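Local coordinates for 16S rRNA (adenine(1408)-N(1))-methyltransferase (Catenulispora acidiphila, PDB 4X1O), which probably transfers a methyl group from S-adenosyl-L-methionine to N1 of an adenine in 16S ribosomal RNA, a modification associated with aminoglycoside resistance, at residues Asp38-Ala43 with Ala115-Val120; Leu51-Thr56 with Arg60-Gln65; Thr85-Arg90 with Pro101-Val106; Glu111-Ala116 with Arg149-Pro154; Met128-Leu133 with Pro170-Ile175. All blocks are in the same frame, centred on the assembly; numbering follows the deposited sequence.

Contact 1: residues Asp38-Ala43 with Ala115-Val120; sequences DEWAKA and AALHGV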
# COMPACT_ATOMS: atom_id res chain seq x y z
N ASP A 38 -9.69 -21.78 -0.19
CA ASP A 38 -10.92 -21.84 0.59
C ASP A 38 -10.91 -20.85 1.76
O ASP A 38 -11.87 -20.10 1.95
CB ASP A 38 -11.17 -23.26 1.12
CG ASP A 38 -11.95 -24.12 0.15
OD1 ASP A 38 -12.58 -23.57 -0.78
OD2 ASP A 38 -11.95 -25.36 0.33
N GLU A 39 -9.82 -20.85 2.52
CA GLU A 39 -9.67 -19.94 3.65
C GLU A 39 -9.69 -18.48 3.18
O GLU A 39 -10.25 -17.62 3.84
CB GLU A 39 -8.39 -20.23 4.43
CG GLU A 39 -7.95 -19.10 5.36
CD GLU A 39 -8.92 -18.85 6.50
OE1 GLU A 39 -9.75 -19.74 6.81
OE2 GLU A 39 -8.86 -17.75 7.10
N TRP A 40 -9.06 -18.22 2.04
CA TRP A 40 -9.00 -16.89 1.44
C TRP A 40 -10.40 -16.38 1.09
O TRP A 40 -10.77 -15.24 1.40
CB TRP A 40 -8.10 -16.94 0.20
CG TRP A 40 -7.96 -15.65 -0.60
CD1 TRP A 40 -8.13 -15.51 -1.95
CD2 TRP A 40 -7.59 -14.35 -0.11
NE1 TRP A 40 -7.90 -14.21 -2.33
CE2 TRP A 40 -7.56 -13.48 -1.22
CE3 TRP A 40 -7.27 -13.84 1.15
CZ2 TRP A 40 -7.24 -12.12 -1.11
CZ3 TRP A 40 -6.95 -12.49 1.26
CH2 TRP A 40 -6.94 -11.65 0.14
N ALA A 41 -11.19 -17.25 0.47
CA ALA A 41 -12.56 -16.91 0.11
C ALA A 41 -13.41 -16.67 1.36
O ALA A 41 -14.19 -15.73 1.42
CB ALA A 41 -13.17 -18.01 -0.76
N LYS A 42 -13.27 -17.54 2.36
CA LYS A 42 -14.03 -17.38 3.60
C LYS A 42 -13.65 -16.10 4.34
O LYS A 42 -14.52 -15.41 4.88
CB LYS A 42 -13.83 -18.60 4.53
CG LYS A 42 -14.49 -19.88 4.03
CD LYS A 42 -14.32 -21.02 5.02
CE LYS A 42 -15.11 -22.25 4.59
NZ LYS A 42 -15.13 -23.33 5.62
N ALA A 43 -12.36 -15.78 4.37
CA ALA A 43 -11.91 -14.56 5.03
C ALA A 43 -12.51 -13.33 4.35
O ALA A 43 -12.99 -12.43 5.02
CB ALA A 43 -10.39 -14.49 5.03
N ALA A 115 -3.95 -13.82 -9.91
CA ALA A 115 -5.40 -13.79 -10.12
C ALA A 115 -6.20 -13.81 -8.81
O ALA A 115 -7.32 -13.30 -8.76
CB ALA A 115 -5.82 -14.95 -10.99
N ALA A 116 -5.62 -14.39 -7.76
CA ALA A 116 -6.31 -14.50 -6.48
C ALA A 116 -6.53 -13.13 -5.83
O ALA A 116 -7.37 -13.00 -4.94
CB ALA A 116 -5.54 -15.41 -5.54
N LEU A 117 -5.78 -12.13 -6.26
CA LEU A 117 -5.94 -10.77 -5.74
C LEU A 117 -6.75 -9.84 -6.63
O LEU A 117 -6.95 -8.68 -6.28
CB LEU A 117 -4.58 -10.11 -5.51
CG LEU A 117 -3.75 -10.68 -4.36
CD1 LEU A 117 -2.45 -9.91 -4.25
CD2 LEU A 117 -4.55 -10.58 -3.08
N HIS A 118 -7.20 -10.32 -7.79
CA HIS A 118 -7.96 -9.46 -8.68
C HIS A 118 -9.33 -9.13 -8.11
O HIS A 118 -10.09 -10.01 -7.72
CB HIS A 118 -8.11 -10.11 -10.06
CG HIS A 118 -6.91 -9.95 -10.94
ND1 HIS A 118 -6.90 -9.11 -12.03
CD2 HIS A 118 -5.68 -10.50 -10.88
CE1 HIS A 118 -5.72 -9.16 -12.62
NE2 HIS A 118 -4.96 -10.00 -11.94
N GLY A 119 -9.64 -7.83 -8.04
CA GLY A 119 -10.96 -7.36 -7.72
C GLY A 119 -11.37 -7.62 -6.29
O GLY A 119 -12.55 -7.76 -6.00
N VAL A 120 -10.40 -7.69 -5.39
CA VAL A 120 -10.74 -8.04 -4.01
C VAL A 120 -10.86 -6.82 -3.08
O VAL A 120 -11.53 -6.89 -2.06
CB VAL A 120 -9.72 -9.01 -3.39
CG1 VAL A 120 -9.64 -10.33 -4.21
CG2 VAL A 120 -8.34 -8.37 -3.23

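Contact 2: residues Leu51-Thr56 with Arg60-Gln65; sequences LVDVGT and RTAYRQ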
# COMPACT_ATOMS: atom_id res chain seq x y z
N LEU A 51 -8.87 -4.31 2.84
CA LEU A 51 -7.90 -3.26 2.58
C LEU A 51 -6.65 -3.88 2.02
O LEU A 51 -6.11 -4.82 2.61
CB LEU A 51 -7.59 -2.49 3.86
CG LEU A 51 -6.46 -1.46 3.84
CD1 LEU A 51 -6.82 -0.30 2.93
CD2 LEU A 51 -6.18 -0.98 5.25
N VAL A 52 -6.19 -3.38 0.88
CA VAL A 52 -4.94 -3.88 0.35
C VAL A 52 -3.90 -2.76 0.45
O VAL A 52 -4.08 -1.69 -0.12
CB VAL A 52 -5.08 -4.39 -1.09
CG1 VAL A 52 -3.69 -4.75 -1.66
CG2 VAL A 52 -5.99 -5.62 -1.12
N ASP A 53 -2.85 -3.03 1.23
CA ASP A 53 -1.69 -2.16 1.34
C ASP A 53 -0.63 -2.63 0.39
O ASP A 53 -0.05 -3.70 0.58
CB ASP A 53 -1.11 -2.15 2.75
CG ASP A 53 -2.05 -1.58 3.77
OD1 ASP A 53 -2.78 -0.61 3.46
OD2 ASP A 53 -2.05 -2.12 4.89
N VAL A 54 -0.35 -1.84 -0.64
CA VAL A 54 0.65 -2.25 -1.61
C VAL A 54 1.96 -1.58 -1.23
O VAL A 54 2.02 -0.36 -1.12
CB VAL A 54 0.24 -1.87 -3.04
CG1 VAL A 54 1.30 -2.34 -4.03
CG2 VAL A 54 -1.12 -2.48 -3.38
N GLY A 55 3.01 -2.37 -1.04
CA GLY A 55 4.22 -1.85 -0.42
C GLY A 55 3.96 -1.72 1.07
O GLY A 55 3.07 -1.00 1.50
N THR A 56 4.74 -2.43 1.88
CA THR A 56 4.42 -2.53 3.29
C THR A 56 5.56 -2.07 4.20
O THR A 56 5.35 -1.82 5.38
CB THR A 56 4.06 -3.97 3.66
OG1 THR A 56 5.13 -4.84 3.28
CG2 THR A 56 2.80 -4.41 2.94
N ARG A 60 4.62 -3.13 9.71
CA ARG A 60 4.06 -2.73 11.00
C ARG A 60 2.83 -1.85 10.79
O ARG A 60 1.91 -1.87 11.60
CB ARG A 60 5.10 -1.99 11.86
CG ARG A 60 4.59 -1.72 13.27
CD ARG A 60 5.60 -1.02 14.17
NE ARG A 60 5.09 -0.92 15.54
CZ ARG A 60 5.74 -0.37 16.56
NH1 ARG A 60 6.95 0.17 16.40
NH2 ARG A 60 5.17 -0.36 17.77
N THR A 61 2.80 -1.05 9.72
CA THR A 61 1.65 -0.19 9.50
C THR A 61 0.39 -1.02 9.22
O THR A 61 -0.68 -0.74 9.76
CB THR A 61 1.92 0.81 8.36
OG1 THR A 61 3.11 1.54 8.67
CG2 THR A 61 0.77 1.78 8.19
N ALA A 62 0.54 -2.05 8.39
CA ALA A 62 -0.55 -2.98 8.10
C ALA A 62 -1.00 -3.70 9.36
O ALA A 62 -2.19 -3.88 9.60
CB ALA A 62 -0.12 -3.98 7.04
N TYR A 63 -0.03 -4.11 10.16
CA TYR A 63 -0.33 -4.79 11.42
C TYR A 63 -1.17 -3.90 12.34
O TYR A 63 -2.16 -4.35 12.90
CB TYR A 63 0.97 -5.18 12.11
CG TYR A 63 0.81 -5.71 13.52
CD1 TYR A 63 0.38 -7.01 13.75
CD2 TYR A 63 1.10 -4.91 14.62
CE1 TYR A 63 0.25 -7.50 15.05
CE2 TYR A 63 0.97 -5.39 15.92
CZ TYR A 63 0.54 -6.68 16.13
OH TYR A 63 0.42 -7.14 17.43
N ARG A 64 -0.79 -2.63 12.47
CA ARG A 64 -1.52 -1.71 13.32
C ARG A 64 -2.94 -1.46 12.78
O ARG A 64 -3.86 -1.33 13.58
CB ARG A 64 -0.77 -0.38 13.46
CG ARG A 64 0.54 -0.52 14.25
CD ARG A 64 1.19 0.84 14.54
NE ARG A 64 0.35 1.66 15.41
CZ ARG A 64 0.04 2.93 15.18
NH1 ARG A 64 0.50 3.54 14.09
NH2 ARG A 64 -0.73 3.59 16.04
N GLN A 65 -3.10 -1.40 11.46
CA GLN A 65 -4.44 -1.33 10.88
C GLN A 65 -5.28 -2.55 11.25
O GLN A 65 -6.44 -2.42 11.62
CB GLN A 65 -4.37 -1.24 9.36
CG GLN A 65 -3.83 0.08 8.85
CD GLN A 65 -3.49 -0.00 7.38
OE1 GLN A 65 -3.30 -1.10 6.85
NE2 GLN A 65 -3.43 1.14 6.71
O HOH W 1 2.46 -1.69 6.04
O HOH W 2 5.16 -0.37 8.02

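Contact 3: residues Thr85-Arg90 with Pro101-Val106; sequences TETAVR and PNLVLV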
# COMPACT_ATOMS: atom_id res chain seq x y z
N THR A 85 8.93 -10.33 8.15
CA THR A 85 8.87 -11.53 8.98
C THR A 85 8.56 -11.26 10.45
O THR A 85 7.81 -12.01 11.06
CB THR A 85 10.18 -12.34 8.90
OG1 THR A 85 11.30 -11.49 9.19
CG2 THR A 85 10.34 -12.93 7.52
N GLU A 86 9.12 -10.19 11.01
CA GLU A 86 8.83 -9.81 12.40
C GLU A 86 7.34 -9.53 12.60
O GLU A 86 6.75 -9.92 13.60
CB GLU A 86 9.65 -8.59 12.80
CG GLU A 86 9.35 -8.09 14.20
CD GLU A 86 10.38 -7.08 14.69
OE1 GLU A 86 11.41 -6.90 14.01
OE2 GLU A 86 10.14 -6.46 15.75
N THR A 87 6.75 -8.83 11.64
CA THR A 87 5.32 -8.57 11.70
C THR A 87 4.55 -9.88 11.63
O THR A 87 3.60 -10.10 12.37
CB THR A 87 4.86 -7.64 10.55
OG1 THR A 87 5.38 -6.33 10.78
CG2 THR A 87 3.34 -7.57 10.49
N ALA A 88 4.97 -10.76 10.73
CA ALA A 88 4.28 -12.03 10.54
C ALA A 88 4.36 -12.90 11.80
O ALA A 88 3.38 -13.55 12.17
CB ALA A 88 4.84 -12.77 9.34
N VAL A 89 5.52 -12.89 12.45
CA VAL A 89 5.70 -13.67 13.69
C VAL A 89 4.76 -13.15 14.78
O VAL A 89 4.09 -13.93 15.48
CB VAL A 89 7.16 -13.63 14.18
CG1 VAL A 89 7.28 -14.16 15.60
CG2 VAL A 89 8.07 -14.43 13.24
N ARG A 90 4.69 -11.83 14.91
CA ARG A 90 3.82 -11.19 15.89
C ARG A 90 2.35 -11.46 15.59
O ARG A 90 1.55 -11.71 16.49
CB ARG A 90 4.10 -9.69 15.95
CG ARG A 90 5.46 -9.36 16.58
CD ARG A 90 5.68 -7.86 16.66
NE ARG A 90 6.33 -7.45 17.91
CZ ARG A 90 7.55 -6.94 17.98
NH1 ARG A 90 8.26 -6.78 16.88
NH2 ARG A 90 8.05 -6.57 19.15
N PRO A 101 -5.20 -12.16 13.22
CA PRO A 101 -5.57 -13.21 12.28
C PRO A 101 -6.17 -12.62 11.02
O PRO A 101 -6.25 -13.33 10.01
CB PRO A 101 -6.61 -14.03 13.06
CG PRO A 101 -7.23 -13.03 13.97
CD PRO A 101 -6.09 -12.12 14.39
N ASN A 102 -6.54 -11.34 11.05
CA ASN A 102 -7.07 -10.67 9.87
C ASN A 102 -6.03 -9.98 9.01
O ASN A 102 -6.38 -9.24 8.09
CB ASN A 102 -8.09 -9.62 10.29
CG ASN A 102 -7.52 -8.60 11.27
OD1 ASN A 102 -6.68 -8.92 12.11
ND2 ASN A 102 -8.00 -7.37 11.19
N LEU A 103 -4.76 -10.17 9.35
CA LEU A 103 -3.67 -9.69 8.53
C LEU A 103 -3.15 -10.81 7.62
O LEU A 103 -2.81 -11.91 8.08
CB LEU A 103 -2.55 -9.12 9.41
CG LEU A 103 -1.31 -8.60 8.70
CD1 LEU A 103 -1.71 -7.30 7.94
CD2 LEU A 103 -0.20 -8.31 9.68
N VAL A 104 -3.10 -10.52 6.33
CA VAL A 104 -2.57 -11.44 5.36
C VAL A 104 -1.40 -10.78 4.64
O VAL A 104 -1.56 -9.74 4.00
CB VAL A 104 -3.65 -11.86 4.32
CG1 VAL A 104 -3.06 -12.88 3.36
CG2 VAL A 104 -4.87 -12.45 5.03
N LEU A 105 -0.22 -11.38 4.75
CA LEU A 105 0.97 -10.81 4.13
C LEU A 105 1.33 -11.63 2.90
O LEU A 105 1.69 -12.80 3.00
CB LEU A 105 2.13 -10.76 5.12
CG LEU A 105 1.80 -9.92 6.36
CD1 LEU A 105 2.87 -10.07 7.45
CD2 LEU A 105 1.59 -8.45 5.99
N VAL A 106 1.21 -10.98 1.74
CA VAL A 106 1.39 -11.63 0.43
C VAL A 106 2.71 -11.26 -0.20
O VAL A 106 3.04 -10.08 -0.30
CB VAL A 106 0.25 -11.21 -0.55
CG1 VAL A 106 0.49 -11.80 -1.95
CG2 VAL A 106 -1.12 -11.60 -0.00

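Contact 4: residues Glu111-Ala116 with Arg149-Pro154; sequences ETVPAA and RAVAKP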
# COMPACT_ATOMS: atom_id res chain seq x y z
N GLU A 111 3.06 -5.19 -10.18
CA GLU A 111 2.92 -5.16 -11.64
C GLU A 111 2.52 -6.52 -12.19
O GLU A 111 2.09 -6.63 -13.33
CB GLU A 111 4.22 -4.68 -12.30
CG GLU A 111 5.44 -5.55 -12.06
CD GLU A 111 6.16 -5.21 -10.76
OE1 GLU A 111 5.57 -4.51 -9.92
OE2 GLU A 111 7.32 -5.65 -10.59
N THR A 112 2.64 -7.55 -11.36
CA THR A 112 2.27 -8.90 -11.77
C THR A 112 1.37 -9.56 -10.74
O THR A 112 1.62 -10.68 -10.31
CB THR A 112 3.52 -9.79 -11.97
OG1 THR A 112 4.26 -9.86 -10.75
CG2 THR A 112 4.41 -9.24 -13.08
N VAL A 113 0.30 -8.86 -10.34
CA VAL A 113 -0.61 -9.37 -9.33
C VAL A 113 -1.20 -10.70 -9.80
O VAL A 113 -1.63 -10.84 -10.95
CB VAL A 113 -1.76 -8.37 -8.98
CG1 VAL A 113 -1.64 -7.08 -9.77
CG2 VAL A 113 -3.15 -8.98 -9.16
N PRO A 114 -1.18 -11.70 -8.92
CA PRO A 114 -1.79 -13.00 -9.22
C PRO A 114 -3.31 -12.89 -9.22
O PRO A 114 -3.87 -11.99 -8.59
CB PRO A 114 -1.28 -13.89 -8.09
CG PRO A 114 -1.02 -12.95 -6.96
CD PRO A 114 -0.54 -11.67 -7.59
N ALA A 115 -3.95 -13.82 -9.91
CA ALA A 115 -5.40 -13.79 -10.12
C ALA A 115 -6.20 -13.81 -8.81
O ALA A 115 -7.32 -13.30 -8.76
CB ALA A 115 -5.82 -14.95 -10.99
N ALA A 116 -5.62 -14.39 -7.76
CA ALA A 116 -6.31 -14.50 -6.48
C ALA A 116 -6.53 -13.13 -5.83
O ALA A 116 -7.37 -13.00 -4.94
CB ALA A 116 -5.54 -15.41 -5.54
N ARG A 149 -4.96 -1.04 -10.08
CA ARG A 149 -6.37 -1.07 -10.43
C ARG A 149 -6.91 -2.50 -10.44
O ARG A 149 -8.06 -2.73 -10.07
CB ARG A 149 -6.61 -0.43 -11.81
CG ARG A 149 -8.08 -0.46 -12.28
CD ARG A 149 -9.01 0.31 -11.32
NE ARG A 149 -10.40 0.21 -11.75
CZ ARG A 149 -11.20 -0.81 -11.46
NH1 ARG A 149 -10.72 -1.84 -10.75
NH2 ARG A 149 -12.46 -0.82 -11.89
N ALA A 150 -6.06 -3.45 -10.85
CA ALA A 150 -6.46 -4.85 -10.92
C ALA A 150 -6.94 -5.40 -9.58
O ALA A 150 -7.85 -6.23 -9.56
CB ALA A 150 -5.31 -5.70 -11.43
N VAL A 151 -6.34 -4.97 -8.47
CA VAL A 151 -6.73 -5.56 -7.18
C VAL A 151 -7.98 -4.90 -6.61
O VAL A 151 -8.57 -5.37 -5.65
CB VAL A 151 -5.58 -5.48 -6.13
CG1 VAL A 151 -4.33 -6.14 -6.66
CG2 VAL A 151 -5.32 -4.04 -5.69
N ALA A 152 -8.42 -3.81 -7.23
CA ALA A 152 -9.54 -3.03 -6.69
C ALA A 152 -10.92 -3.44 -7.20
O ALA A 152 -11.07 -3.78 -8.38
CB ALA A 152 -9.31 -1.54 -7.00
N LYS A 153 -11.92 -3.36 -6.31
CA LYS A 153 -13.32 -3.41 -6.71
C LYS A 153 -13.70 -2.07 -7.32
O LYS A 153 -13.13 -1.04 -6.96
CB LYS A 153 -14.24 -3.67 -5.51
CG LYS A 153 -14.09 -5.01 -4.85
CD LYS A 153 -15.00 -5.05 -3.65
CE LYS A 153 -14.95 -6.37 -2.93
NZ LYS A 153 -16.02 -6.37 -1.89
N PRO A 154 -14.68 -2.07 -8.23
CA PRO A 154 -15.15 -0.76 -8.71
C PRO A 154 -15.61 0.12 -7.56
O PRO A 154 -16.28 -0.37 -6.64
CB PRO A 154 -16.32 -1.11 -9.65
CG PRO A 154 -16.05 -2.53 -10.06
CD PRO A 154 -15.38 -3.19 -8.88

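Contact 5: residues Met128-Leu133 with Pro170-Ile175; sequences MPWGKL and PIPLEI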
# COMPACT_ATOMS: atom_id res chain seq x y z
N MET A 128 4.06 5.51 1.62
CA MET A 128 5.53 5.58 1.59
C MET A 128 6.18 4.55 0.65
O MET A 128 7.02 3.75 1.07
CB MET A 128 6.09 5.38 3.00
CG MET A 128 5.68 6.47 3.99
SD MET A 128 6.51 8.03 3.66
CE MET A 128 8.22 7.55 3.91
N PRO A 129 5.81 4.57 -0.63
CA PRO A 129 6.37 3.61 -1.59
C PRO A 129 7.84 3.86 -1.89
O PRO A 129 8.31 4.99 -1.77
CB PRO A 129 5.52 3.84 -2.84
CG PRO A 129 5.14 5.26 -2.75
CD PRO A 129 4.88 5.51 -1.27
N TRP A 130 8.55 2.78 -2.23
CA TRP A 130 9.94 2.84 -2.69
C TRP A 130 10.11 2.05 -3.97
O TRP A 130 9.20 1.35 -4.42
CB TRP A 130 10.89 2.30 -1.63
CG TRP A 130 10.86 3.05 -0.38
CD1 TRP A 130 10.19 2.72 0.77
CD2 TRP A 130 11.52 4.29 -0.11
NE1 TRP A 130 10.39 3.67 1.73
CE2 TRP A 130 11.20 4.65 1.22
CE3 TRP A 130 12.34 5.14 -0.86
CZ2 TRP A 130 11.69 5.82 1.81
CZ3 TRP A 130 12.82 6.29 -0.27
CH2 TRP A 130 12.49 6.62 1.05
N GLY A 131 11.30 2.15 -4.58
CA GLY A 131 11.63 1.34 -5.73
C GLY A 131 10.69 1.51 -6.91
O GLY A 131 10.24 2.61 -7.19
N LYS A 132 10.41 0.40 -7.59
CA LYS A 132 9.57 0.40 -8.78
C LYS A 132 8.16 0.93 -8.50
O LYS A 132 7.54 1.60 -9.34
CB LYS A 132 9.50 -1.01 -9.36
CG LYS A 132 8.71 -1.11 -10.64
CD LYS A 132 9.37 -2.09 -11.59
CE LYS A 132 9.18 -1.67 -13.03
NZ LYS A 132 7.74 -1.72 -13.38
N LEU A 133 7.64 0.63 -7.32
CA LEU A 133 6.32 1.13 -6.97
C LEU A 133 6.31 2.65 -6.91
O LEU A 133 5.40 3.29 -7.44
CB LEU A 133 5.87 0.51 -5.63
CG LEU A 133 4.52 0.98 -5.08
CD1 LEU A 133 3.40 0.64 -6.06
CD2 LEU A 133 4.25 0.34 -3.72
N PRO A 170 20.19 13.29 0.08
CA PRO A 170 20.38 12.46 -1.12
C PRO A 170 19.09 11.86 -1.67
O PRO A 170 18.35 11.16 -0.97
CB PRO A 170 21.31 11.35 -0.62
CG PRO A 170 20.95 11.20 0.81
CD PRO A 170 20.58 12.57 1.31
N ILE A 171 18.82 12.14 -2.93
CA ILE A 171 17.62 11.66 -3.59
C ILE A 171 17.82 10.21 -4.02
O ILE A 171 18.81 9.89 -4.69
CB ILE A 171 17.28 12.54 -4.81
CG1 ILE A 171 17.20 14.01 -4.39
CG2 ILE A 171 16.00 12.08 -5.50
CD1 ILE A 171 16.94 14.97 -5.53
N PRO A 172 16.90 9.31 -3.64
CA PRO A 172 17.00 7.90 -4.03
C PRO A 172 17.08 7.70 -5.53
O PRO A 172 16.41 8.40 -6.30
CB PRO A 172 15.70 7.29 -3.49
CG PRO A 172 15.25 8.23 -2.41
CD PRO A 172 15.69 9.59 -2.85
N LEU A 173 17.89 6.72 -5.95
CA LEU A 173 18.12 6.45 -7.36
C LEU A 173 16.86 6.30 -8.19
O LEU A 173 16.83 6.72 -9.36
CB LEU A 173 18.97 5.17 -7.48
CG LEU A 173 19.43 4.79 -8.89
CD1 LEU A 173 20.25 5.91 -9.51
CD2 LEU A 173 20.25 3.52 -8.80
N GLU A 174 15.80 5.72 -7.62
CA GLU A 174 14.62 5.42 -8.41
C GLU A 174 13.85 6.67 -8.84
O GLU A 174 12.99 6.58 -9.71
CB GLU A 174 13.69 4.45 -7.65
CG GLU A 174 13.23 4.92 -6.27
CD GLU A 174 14.09 4.36 -5.13
OE1 GLU A 174 15.34 4.42 -5.21
OE2 GLU A 174 13.50 3.84 -4.14
N ILE A 175 14.15 7.83 -8.26
CA ILE A 175 13.51 9.05 -8.72
C ILE A 175 14.47 10.20 -8.99
O ILE A 175 14.01 11.31 -9.25
CB ILE A 175 12.46 9.57 -7.72
CG1 ILE A 175 13.12 9.80 -6.35
CG2 ILE A 175 11.28 8.60 -7.63
CD1 ILE A 175 12.38 10.72 -5.46

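Contact 1: residues Asp38-Ala43 with Ala115-Val120
Trp40 reaches out from its helix to the backbone and side chains of Ala115-Val120, and its indole carries the whole contact. With CG anti to the backbone N (chi1 177°), the ring is thrown well clear of the helix, pyrrole edge first. That edge ends at the carbonyl of Ala116: NE1 donates to Ala116 O over 2.9 Å, with an N-H...O angle of 158°. The oxygen lies close to the plane of the indole, and the N-H is directed at it within that plane, though not quite straight; seen from the acceptor, however, the donor stands above the carbonyl plane, 35° out of it. The bond satisfies the single polar atom of the buried indole and helps hold the ring's rotation.

The two partners come from the periphery of a class I methyltransferase fold. Helix 37-46 precedes the first parallel strand of the sheet, 49-54, and Ala115-Val120 belongs to the connection between strands 103-107 and 123-127. On the sheet side, the indole rests on Leu73 and Val75 of strand 72-78.

Two apolar side chains meet the benzene half. Leu117 crosses the tryptophan at about a right angle and brings CD2 to 3.7 Å from Trp40 CZ2, while Val120 CG1 approaches the same CZ2 at 4.3 Å. At the pyrrole end the CB of Ala116 lies 4.2 Å from Trp40 NE1, beside its own bonded carbonyl. A type II turn runs from Leu117 to Val120, the two residues that meet the indole at CZ2, with Gly119 at its third position, where phi is positive.

Contact 2: residues Leu51-Thr56 with Arg60-Gln65
Asp53 and Gln65 extend toward each other from opposite directions, one from a strand and one from a helix, and their flat ends lie beside each other with the carboxylate and amide planes 36° apart. They lie within the first beta-alpha-beta unit of the class I methyltransferase fold, strand 49-54, helix 60-68 and strand 72-78. The short axes of strand and helix run nearly antiparallel, at 167°, and come within 9.9 Å.

The Gln65 chain is extended beyond CG, which carries its amide to the strand. The Leu51 side chain crosses that of Gln65 at about a right angle, its CD2 standing 3.6 Å from Gln65 CD. On the helix turn before, the methyl of Ala62 packs against the carboxylate, with CB 3.4 Å from Asp53 OD2. Val74 and Met125 of the flanking strands adjoin both Asp53 and Gln65.

Beyond the strand the chain turns through Gly55, which has positive phi, into the loop by the cofactor site; Thr56 N is bonded to Asp78, and Thr61 contacts S-adenosyl-L-methionine in a ligand-bound structure of this protein. Two waters lie between the loop and the first turn of the helix. One donates to Thr56 O and accepts from Ala62 N at 3.1 Å. The other lies 3.0 Å from Thr56 O and accepts from Thr61 N, also at 3.0 Å.

Contact 3: residues Thr85-Arg90 with Pro101-Val106
Thr87 rests its methyl CG2 on the tips of two leucines of the neighbouring strand, 3.7 Å from Leu103 CD2 and 4.0 Å from Leu105 CD1. The packing belongs to the second beta-alpha-beta unit of the class I methyltransferase fold, in which helix 85-91 connects strand 72-78 to strand 103-107 and packs on the latter. Helix and strand approach to 9.8 Å between their short axes and cross at -148°, so the helix runs back roughly against the strand.

Thr87 works in two directions. Its CG2 is anti to the backbone N and turned to the sheet, where both leucines cross the threonine side chain at about a right angle. The hydroxyl, on the other branch beside the backbone N (chi1 -70°), is bonded elsewhere, to Asp58 O and to the indole NE1 of Trp220. One residue thus packs against the outermost parallel strand and also links the helix to two loops beside the cofactor region.

The leucines, two apart along the strand, both point to the helix side. Leu103 also packs on Ala62, Tyr63 and Ala66 of helix 60-68, filling the junction between two neighbouring helices. Leu105 also packs on Ala59 and on Leu27 of the small N-terminal hairpin, which Ala88 touches as well. No hydrogen bond crosses between helix and strand here. Leu105 CD1 sits against Ala88, 3.8 Å from its CB and 3.9 Å from its CA.

Contact 4: residues Glu111-Ala116 with Arg149-Pro154
Val113 and Ala150 share one side of the His118 imidazole: the methyl of Ala150 lies over the ring face, and Val113 CG2 meets the same side obliquely. Val113 in turn packs on Ala150 and Val151, a contact made of methyls. In the class I methyltransferase fold this is where the loop after strand 103-107 packs on the end of helix 142-151, the helix that leads into strand 157-163. The loop also contributes to the cofactor site: Glu111, at the start of the segment, has been found in contact with S-adenosyl-L-methionine and with S-adenosyl-L-homocysteine in ligand-bound structures of the protein.

Val113 divides its two branches between two helix residues. CG1 faces the methyl of Ala150, at 4.3 Å from its CB, a loose approach. CG2 goes to Val151, whose side chain it crosses obliquely. The model places Val113 CG1 almost eclipsed with its own backbone N (chi1 -1°), an unfavourable torsion. On the opposing residue, Val151 CG1 lies beside the backbone N and anti to the carbonyl carbon (chi1 -56°), and this is the branch that reaches the loop.

Hydrogen bonds are absent between the two segments, but the backbone of the helix end is held nearby, where Val151 and Lys153 pair with Ala121. Val151 also packs on Val124 of strand 123-127. Its CG1 sits 4.0 Å from Val113 CG2 and 4.1 Å from Val113 CB.

Contact 5: residues Met128-Leu133 with Pro170-Ile175
Gly131 and Glu174 supply the polar part of the contact. The backbone N-H of Gly131 donates to Glu174 OE2 over 2.8 Å at an N-H...O angle of 159°, meeting the oxygen from above the carboxylate plane. Glu174 gets there by a folded path: CG lies between its backbone N and carbonyl carbon (chi1 57°), and the chain bends again at chi2, which brings the carboxylate back over the glycine. The acid stands near the N-terminal end of the helix that follows, where a negative charge may be favourable. At the other end of the residue, Glu174 O accepts from Arg135 of the same helix.

Residues 128-133 follow strand 123-127, the fourth of the parallel strands in the class I methyltransferase sheet, and this turn borders the cofactor site: Leu133 touches both S-adenosyl-L-methionine and S-adenosyl-L-homocysteine when these are bound to the protein. The side chain of Trp130 is about 5 Å from that of Arg83 and about 6 Å from that of Ser217, two further residues of the site. Residues 170-175 come from the long connection after strand 157-163.

Edge contacts of the indole make up the rest. Trp130 presents its benzene rim: CZ3 is 3.8 Å from Pro172 CG, and CE3 is 3.7 Å from Glu174 OE2, both partners lying near the ring plane. The ring and the carboxylate are steeply inclined, their planes 72° apart.

In the fold
Contacts 2 and 3 sit side by side, centres 10 Å apart, on the same sheet: Tyr63 CB touches Thr87 CG2 at 3.7 Å, and Ala62 CB touches Leu103 CD1 at 3.8 Å. Contacts 1 and 4 share Ala115 and Ala116, and a probable hydrogen bond from Gly119 N to Ala150 O (2.8 Å) joins the turn of contact 1 to the helix end of contact 4. Contact 5 stands about 30 Å from contact 1, between centres, on the opposite side of the chain's centre. Contacts 2, 4 and 5 each hold a residue of the cofactor site, Thr61, Glu111 and Leu133, which bind S-adenosyl-L-methionine in ligand-bound structures of the protein; Leu133 CD2 packs on Val54 O of contact 2 at 3.5 Å.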